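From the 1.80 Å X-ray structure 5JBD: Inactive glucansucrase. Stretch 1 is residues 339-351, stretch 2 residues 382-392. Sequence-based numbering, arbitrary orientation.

Stretch 1, residues 339-351: LYMDSGEFYTLEN
Stretch 2 382-392: ATPNWSFVTNH

Two neighbouring strands run parallel, and the first turns into a helix that stays beside the second. Tyr340 pairs with Asn385 (CA to CA 4.5 Å) and Met341 with Trp386 (CA to CA 5.1 Å), all four in extended backbone conformation. Three hydrogen bonds set the register: Tyr340 N donates to Pro384 O at 3.0 Å, Trp386 N to Tyr340 O at 2.9 Å, and Asp342 N to Trp386 O at 2.9 Å. Pro384 lacks an amide proton but still supplies its carbonyl, so it can open the ladder as an acceptor. Asn385 CA also lies 3.0 Å from Tyr340 O as a CA-H...O contact.

Past Asp342 (phi/psi -81/73) the first chain leaves the ladder and coils into helix 343-351, whose axis runs 24° from the strand direction, 7.0 Å away at closest approach. Water 2 fills the opening, donating to Asp342 O at 2.8 Å and accepting from Phe388 N at 2.8 Å, so the register is continued through solvent. Water 1 joins two side chains, donating to Asp342 OD2 at 2.7 Å and to Asn385 OD1 at 2.8 Å; two buried acceptors thus share one donor without facing each other bare. Asn385, chi1 p and chi2 89°, turns ND2 back to donate to Thr383 O at 2.8 Å and makes a further hydrogen bond elsewhere in the structure. Trp386 NE1 finds its hydrogen bond elsewhere in the structure.

Met341 and Trp386 share one sheet face, Tyr340 and Asn385 the other. Met341, extended with chi1 and chi2 both t and chi3 at 100°, lies along the indole of Trp386 (chi1 p, chi2 -58°): its CG sits over the five-membered ring, 4.1 Å from the centroid, and its SD is 3.5 Å from Trp386 CZ2. The flexible thioether then carries Met341 CE to within 3.7 Å of Phe388 CE1. Leu339 (m, t) extends this apolar layer, its CB 3.8 Å from Trp386 CD1 and its CD2 3.7 Å from Pro384 CB.

On the helix, Phe346 (chi1 t) and Leu349 (m, t) point toward the second stretch. Phe346 CB lies over the Phe388 ring, 3.9 Å from its centroid; the two rings, 21° from parallel with centroids 4.9 Å apart, are slid so that they barely overlap. Phe388 reaches this position with chi1 p and chi2 -80°. The edge of the Phe346 ring meets a carbonyl, CE1 to Val389 O at 3.2 Å, while Leu349 CD1 packs 4.1 Å from Val389 CG2. Together the stretches bury 776 Å², both sides summed.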

ATOM      1  N   LEU A 339      14.825  -1.179 -10.685  1.00 20.97           N
ATOM      2  CA  LEU A 339      15.381   0.059 -10.138  1.00 21.05           C
ATOM      3  C   LEU A 339      15.203   0.158  -8.623  1.00 21.14           C
ATOM      4  O   LEU A 339      14.168  -0.238  -8.077  1.00 21.56           O
ATOM      5  CB  LEU A 339      14.737   1.287 -10.768  1.00 21.18           C
ATOM      6  CG  LEU A 339      14.742   1.388 -12.291  1.00 21.10           C
ATOM      7  CD1 LEU A 339      14.195   2.746 -12.713  1.00 22.07           C
ATOM      8  CD2 LEU A 339      16.139   1.160 -12.841  1.00 21.19           C
ATOM      9  N   TYR A 340      16.227   0.691  -7.971  1.00 20.48           N
ATOM     10  CA  TYR A 340      16.217   1.034  -6.543  1.00 21.08           C
ATOM     11  C   TYR A 340      15.481   2.373  -6.326  1.00 21.81           C
ATOM     12  O   TYR A 340      15.712   3.323  -7.074  1.00 22.40           O
ATOM     13  CB  TYR A 340      17.687   1.135  -6.012  1.00 21.99           C
ATOM     14  CG  TYR A 340      17.783   1.864  -4.703  1.00 20.85           C
ATOM     15  CD1 TYR A 340      17.350   1.265  -3.534  1.00 21.08           C
ATOM     16  CD2 TYR A 340      18.288   3.171  -4.626  1.00 21.10           C
ATOM     17  CE1 TYR A 340      17.377   1.944  -2.324  1.00 20.30           C
ATOM     18  CE2 TYR A 340      18.342   3.850  -3.414  1.00 20.40           C
ATOM     19  CZ  TYR A 340      17.868   3.235  -2.267  1.00 20.82           C
ATOM     20  OH  TYR A 340      17.877   3.898  -1.054  1.00 20.72           O
ATOM     21  N   MET A 341      14.632   2.479  -5.298  1.00 22.04           N
ATOM     22  CA  MET A 341      13.958   3.769  -4.991  1.00 21.02           C
ATOM     23  C   MET A 341      14.832   4.646  -4.096  1.00 21.09           C
ATOM     24  O   MET A 341      15.093   4.307  -2.939  1.00 20.60           O
ATOM     25  CB  MET A 341      12.589   3.552  -4.320  1.00 22.40           C
ATOM     26  CG  MET A 341      11.743   4.816  -4.245  1.00 22.75           C
ATOM     27  SD  MET A 341      10.004   4.547  -3.829  1.00 22.49           S
ATOM     28  CE  MET A 341       9.988   4.935  -2.081  1.00 21.78           C
ATOM     29  N   ASP A 342      15.286   5.778  -4.632  1.00 21.13           N
ATOM     30  CA  ASP A 342      16.179   6.692  -3.900  1.00 21.56           C
ATOM     31  C   ASP A 342      15.387   7.590  -2.939  1.00 21.51           C
ATOM     32  O   ASP A 342      15.224   8.796  -3.167  1.00 22.88           O
ATOM     33  CB  ASP A 342      17.024   7.514  -4.897  1.00 20.96           C
ATOM     34  CG  ASP A 342      18.095   8.362  -4.226  1.00 20.41           C
ATOM     35  OD1 ASP A 342      18.462   8.140  -3.042  1.00 20.70           O
ATOM     36  OD2 ASP A 342      18.607   9.256  -4.907  1.00 20.24           O
ATOM     37  N   SER A 343      14.910   6.988  -1.850  1.00 21.41           N
ATOM     38  CA  SER A 343      14.141   7.723  -0.852  1.00 22.04           C
ATOM     39  C   SER A 343      14.972   8.810  -0.169  1.00 22.08           C
ATOM     40  O   SER A 343      14.424   9.831   0.260  1.00 21.83           O
ATOM     41  CB  SER A 343      13.520   6.768   0.185  1.00 22.11           C
ATOM     42  OG  SER A 343      14.480   6.142   1.004  1.00 22.81           O
ATOM     43  N   GLY A 344      16.290   8.579  -0.055  1.00 21.19           N
ATOM     44  CA  GLY A 344      17.212   9.562   0.475  1.00 22.96           C
ATOM     45  C   GLY A 344      17.081  10.922  -0.185  1.00 23.03           C
ATOM     46  O   GLY A 344      17.077  11.935   0.500  1.00 22.16           O
ATOM     47  N   GLU A 345      16.936  10.922  -1.513  1.00 22.46           N
ATOM     48  CA  GLU A 345      16.773  12.158  -2.271  1.00 22.97           C
ATOM     49  C   GLU A 345      15.493  12.889  -1.889  1.00 23.07           C
ATOM     50  O   GLU A 345      15.491  14.118  -1.786  1.00 20.75           O
ATOM     51  CB  GLU A 345      16.810  11.893  -3.789  1.00 22.77           C
ATOM     52  CG  GLU A 345      16.534  13.093  -4.694  1.00 24.21           C
ATOM     53  CD  GLU A 345      17.660  14.136  -4.713  1.00 27.42           C
ATOM     54  OE1 GLU A 345      18.773  13.834  -4.247  1.00 28.54           O
ATOM     55  OE2 GLU A 345      17.426  15.278  -5.181  1.00 25.28           O
ATOM     56  N   PHE A 346      14.410  12.134  -1.703  1.00 21.95           N
ATOM     57  CA  PHE A 346      13.144  12.727  -1.257  1.00 22.76           C
ATOM     58  C   PHE A 346      13.264  13.436   0.098  1.00 22.11           C
ATOM     59  O   PHE A 346      12.845  14.590   0.235  1.00 20.67           O
ATOM     60  CB  PHE A 346      12.030  11.666  -1.204  1.00 23.21           C
ATOM     61  CG  PHE A 346      10.837  12.093  -0.399  1.00 23.43           C
ATOM     62  CD1 PHE A 346       9.907  12.976  -0.931  1.00 24.34           C
ATOM     63  CD2 PHE A 346      10.664  11.637   0.903  1.00 23.64           C
ATOM     64  CE1 PHE A 346       8.803  13.383  -0.180  1.00 24.51           C
ATOM     65  CE2 PHE A 346       9.572  12.046   1.660  1.00 24.82           C
ATOM     66  CZ  PHE A 346       8.653  12.923   1.122  1.00 24.46           C
ATOM     67  N   TYR A 347      13.850  12.754   1.086  1.00 22.33           N
ATOM     68  CA  TYR A 347      14.026  13.355   2.404  1.00 23.22           C
ATOM     69  C   TYR A 347      14.955  14.571   2.344  1.00 23.30           C
ATOM     70  O   TYR A 347      14.698  15.572   3.000  1.00 23.26           O
ATOM     71  CB  TYR A 347      14.478  12.336   3.456  1.00 23.80           C
ATOM     72  CG  TYR A 347      13.387  11.331   3.753  1.00 24.70           C
ATOM     73  CD1 TYR A 347      12.202  11.719   4.399  1.00 26.30           C
ATOM     74  CD2 TYR A 347      13.498  10.002   3.324  1.00 26.61           C
ATOM     75  CE1 TYR A 347      11.175  10.802   4.630  1.00 26.28           C
ATOM     76  CE2 TYR A 347      12.483   9.083   3.553  1.00 26.72           C
ATOM     77  CZ  TYR A 347      11.324   9.486   4.204  1.00 27.29           C
ATOM     78  OH  TYR A 347      10.332   8.561   4.418  1.00 25.52           O
ATOM     79  N   THR A 348      15.990  14.504   1.513  1.00 22.76           N
ATOM     80  CA  THR A 348      16.893  15.635   1.332  1.00 22.62           C
ATOM     81  C   THR A 348      16.169  16.845   0.729  1.00 22.14           C
ATOM     82  O   THR A 348      16.294  17.973   1.231  1.00 23.26           O
ATOM     83  CB  THR A 348      18.110  15.227   0.481  1.00 22.01           C
ATOM     84  OG1 THR A 348      18.886  14.262   1.213  1.00 22.13           O
ATOM     85  CG2 THR A 348      18.990  16.424   0.155  1.00 22.30           C
ATOM     86  N   LEU A 349      15.429  16.613  -0.337  1.00 22.52           N
ATOM     87  CA  LEU A 349      14.625  17.675  -0.940  1.00 23.15           C
ATOM     88  C   LEU A 349      13.703  18.325   0.099  1.00 23.17           C
ATOM     89  O   LEU A 349      13.656  19.552   0.193  1.00 23.16           O
ATOM     90  CB  LEU A 349      13.801  17.141  -2.105  1.00 23.33           C
ATOM     91  CG  LEU A 349      14.584  16.796  -3.377  1.00 23.91           C
ATOM     92  CD1 LEU A 349      13.736  15.945  -4.314  1.00 23.02           C
ATOM     93  CD2 LEU A 349      15.067  18.045  -4.105  1.00 24.17           C
ATOM     94  N   GLU A 350      13.008  17.510   0.893  1.00 23.51           N
ATOM     95  CA  GLU A 350      12.094  18.043   1.920  1.00 24.26           C
ATOM     96  C   GLU A 350      12.820  18.743   3.078  1.00 25.69           C
ATOM     97  O   GLU A 350      12.373  19.816   3.535  1.00 25.08           O
ATOM     98  CB  GLU A 350      11.136  16.960   2.443  1.00 24.50           C
ATOM     99  CG  GLU A 350      10.196  16.419   1.356  1.00 23.94           C
ATOM    100  CD  GLU A 350       8.760  16.159   1.815  1.00 25.47           C
ATOM    101  OE1 GLU A 350       8.555  15.744   2.976  1.00 23.98           O
ATOM    102  OE2 GLU A 350       7.837  16.339   0.980  1.00 21.70           O
ATOM    103  N   ASN A 351      13.940  18.169   3.538  1.00 24.35           N
ATOM    104  CA  ASN A 351      14.663  18.758   4.655  1.00 24.55           C
ATOM    105  C   ASN A 351      15.390  20.044   4.246  1.00 23.60           C
ATOM    106  O   ASN A 351      15.566  20.927   5.076  1.00 24.56           O
ATOM    107  CB  ASN A 351      15.686  17.788   5.299  1.00 25.09           C
ATOM    108  CG  ASN A 351      15.058  16.537   5.919  1.00 26.00           C
ATOM    109  OD1 ASN A 351      15.743  15.521   6.210  1.00 27.75           O
ATOM    110  ND2 ASN A 351      13.791  16.599   6.145  1.00 25.19           N
ATOM    111  N   ALA A 382      26.606   4.474 -11.340  1.00 20.84           N
ATOM    112  CA  ALA A 382      25.633   4.749 -10.292  1.00 21.87           C
ATOM    113  C   ALA A 382      24.662   3.584 -10.171  1.00 21.78           C
ATOM    114  O   ALA A 382      24.446   2.840 -11.128  1.00 22.24           O
ATOM    115  CB  ALA A 382      24.865   6.028 -10.606  1.00 21.63           C
ATOM    116  N   THR A 383      24.071   3.439  -8.994  1.00 21.75           N
ATOM    117  CA  THR A 383      22.990   2.478  -8.802  1.00 22.39           C
ATOM    118  C   THR A 383      21.746   2.914  -9.585  1.00 21.96           C
ATOM    119  O   THR A 383      21.217   4.009  -9.317  1.00 21.48           O
ATOM    120  CB  THR A 383      22.636   2.381  -7.319  1.00 23.01           C
ATOM    121  OG1 THR A 383      23.813   2.021  -6.600  1.00 22.17           O
ATOM    122  CG2 THR A 383      21.527   1.347  -7.077  1.00 23.72           C
ATOM    123  N   PRO A 384      21.280   2.078 -10.560  1.00 21.30           N
ATOM    124  CA  PRO A 384      20.051   2.398 -11.309  1.00 19.75           C
ATOM    125  C   PRO A 384      18.896   2.650 -10.367  1.00 20.17           C
ATOM    126  O   PRO A 384      18.596   1.800  -9.520  1.00 20.91           O
ATOM    127  CB  PRO A 384      19.807   1.128 -12.151  1.00 19.50           C
ATOM    128  CG  PRO A 384      21.160   0.557 -12.341  1.00 20.33           C
ATOM    129  CD  PRO A 384      21.886   0.816 -11.055  1.00 20.71           C
ATOM    130  N   ASN A 385      18.295   3.833 -10.450  1.00 19.99           N
ATOM    131  CA  ASN A 385      17.359   4.263  -9.421  1.00 19.08           C
ATOM    132  C   ASN A 385      16.245   5.144  -9.972  1.00 19.18           C
ATOM    133  O   ASN A 385      16.372   5.725 -11.056  1.00 19.08           O
ATOM    134  CB  ASN A 385      18.080   4.995  -8.285  1.00 18.60           C
ATOM    135  CG  ASN A 385      18.580   6.357  -8.696  1.00 18.35           C
ATOM    136  OD1 ASN A 385      17.869   7.364  -8.577  1.00 18.09           O
ATOM    137  ND2 ASN A 385      19.785   6.392  -9.237  1.00 17.79           N
ATOM    138  N   TRP A 386      15.152   5.203  -9.218  1.00 19.13           N
ATOM    139  CA  TRP A 386      14.051   6.137  -9.462  1.00 20.35           C
ATOM    140  C   TRP A 386      13.885   7.053  -8.240  1.00 19.82           C
ATOM    141  O   TRP A 386      14.192   6.663  -7.112  1.00 19.84           O
ATOM    142  CB  TRP A 386      12.726   5.432  -9.846  1.00 20.24           C
ATOM    143  CG  TRP A 386      12.102   4.480  -8.873  1.00 19.99           C
ATOM    144  CD1 TRP A 386      12.663   3.348  -8.327  1.00 19.99           C
ATOM    145  CD2 TRP A 386      10.748   4.514  -8.401  1.00 20.43           C
ATOM    146  NE1 TRP A 386      11.751   2.707  -7.519  1.00 21.63           N
ATOM    147  CE2 TRP A 386      10.565   3.389  -7.559  1.00 20.25           C
ATOM    148  CE3 TRP A 386       9.670   5.386  -8.608  1.00 20.98           C
ATOM    149  CZ2 TRP A 386       9.351   3.121  -6.913  1.00 21.05           C
ATOM    150  CZ3 TRP A 386       8.459   5.112  -7.974  1.00 21.05           C
ATOM    151  CH2 TRP A 386       8.317   3.991  -7.127  1.00 20.37           C
ATOM    152  N   SER A 387      13.514   8.302  -8.496  1.00 19.47           N
ATOM    153  CA  SER A 387      13.469   9.316  -7.443  1.00 19.21           C
ATOM    154  C   SER A 387      12.190  10.112  -7.601  1.00 19.34           C
ATOM    155  O   SER A 387      11.578  10.110  -8.671  1.00 18.96           O
ATOM    156  CB  SER A 387      14.708  10.239  -7.511  1.00 18.94           C
ATOM    157  OG  SER A 387      14.851  10.818  -8.805  1.00 19.54           O
ATOM    158  N   PHE A 388      11.816  10.830  -6.555  1.00 19.34           N
ATOM    159  CA  PHE A 388      10.565  11.571  -6.559  1.00 20.23           C
ATOM    160  C   PHE A 388      10.589  12.756  -5.604  1.00 20.93           C
ATOM    161  O   PHE A 388      11.329  12.760  -4.613  1.00 20.13           O
ATOM    162  CB  PHE A 388       9.414  10.613  -6.168  1.00 20.60           C
ATOM    163  CG  PHE A 388       9.591  10.012  -4.807  1.00 20.09           C
ATOM    164  CD1 PHE A 388      10.449   8.929  -4.625  1.00 20.57           C
ATOM    165  CD2 PHE A 388       8.984  10.576  -3.701  1.00 20.40           C
ATOM    166  CE1 PHE A 388      10.656   8.386  -3.368  1.00 20.19           C
ATOM    167  CE2 PHE A 388       9.193  10.048  -2.434  1.00 20.27           C
ATOM    168  CZ  PHE A 388      10.014   8.948  -2.272  1.00 20.75           C
ATOM    169  N   VAL A 389       9.727  13.736  -5.906  1.00 22.39           N
ATOM    170  CA  VAL A 389       9.371  14.854  -5.017  1.00 22.79           C
ATOM    171  C   VAL A 389       8.165  14.483  -4.141  1.00 23.73           C
ATOM    172  O   VAL A 389       8.106  14.851  -2.959  1.00 22.42           O
ATOM    173  CB  VAL A 389       9.051  16.127  -5.843  1.00 23.45           C
ATOM    174  CG1 VAL A 389       8.444  17.239  -4.982  1.00 24.26           C
ATOM    175  CG2 VAL A 389      10.321  16.639  -6.542  1.00 23.65           C
ATOM    176  N   THR A 390       7.187  13.788  -4.734  1.00 22.72           N
ATOM    177  CA  THR A 390       6.004  13.334  -3.991  1.00 23.49           C
ATOM    178  C   THR A 390       5.562  11.961  -4.486  1.00 22.33           C
ATOM    179  O   THR A 390       5.766  11.627  -5.648  1.00 22.42           O
ATOM    180  CB  THR A 390       4.813  14.322  -4.158  1.00 23.58           C
ATOM    181  OG1 THR A 390       5.274  15.683  -4.196  1.00 22.37           O
ATOM    182  CG2 THR A 390       3.804  14.159  -3.012  1.00 24.74           C
ATOM    183  N   ASN A 391       4.966  11.171  -3.602  1.00 21.76           N
ATOM    184  CA  ASN A 391       4.154  10.032  -4.017  1.00 21.51           C
ATOM    185  C   ASN A 391       2.869   9.970  -3.179  1.00 22.23           C
ATOM    186  O   ASN A 391       2.660  10.784  -2.262  1.00 23.09           O
ATOM    187  CB  ASN A 391       4.959   8.720  -3.987  1.00 21.59           C
ATOM    188  CG  ASN A 391       5.416   8.330  -2.594  1.00 22.04           C
ATOM    189  OD1 ASN A 391       4.674   8.458  -1.616  1.00 23.05           O
ATOM    190  ND2 ASN A 391       6.654   7.835  -2.500  1.00 20.58           N
ATOM    191  N   HIS A 392       2.000   9.025  -3.502  1.00 22.60           N
ATOM    192  CA  HIS A 392       0.673   8.923  -2.845  1.00 23.78           C
ATOM    193  C   HIS A 392       0.764   8.749  -1.319  1.00 23.67           C
ATOM    194  O   HIS A 392      -0.049   9.310  -0.579  1.00 23.73           O
ATOM    195  CB  HIS A 392      -0.159   7.785  -3.459  1.00 23.69           C
ATOM    196  CG  HIS A 392       0.437   6.431  -3.260  1.00 25.36           C
ATOM    197  ND1 HIS A 392       1.413   5.915  -4.089  1.00 26.85           N
ATOM    198  CD2 HIS A 392       0.235   5.503  -2.299  1.00 26.72           C
ATOM    199  CE1 HIS A 392       1.764   4.721  -3.661  1.00 27.35           C
ATOM    200  NE2 HIS A 392       1.061   4.443  -2.578  1.00 27.77           N
TER
HETATM  201  O   HOH W   1      18.413   9.892  -7.525  1.00 20.32           O
HETATM  202  O   HOH W   2      13.559  10.659  -4.363  1.00 21.81           O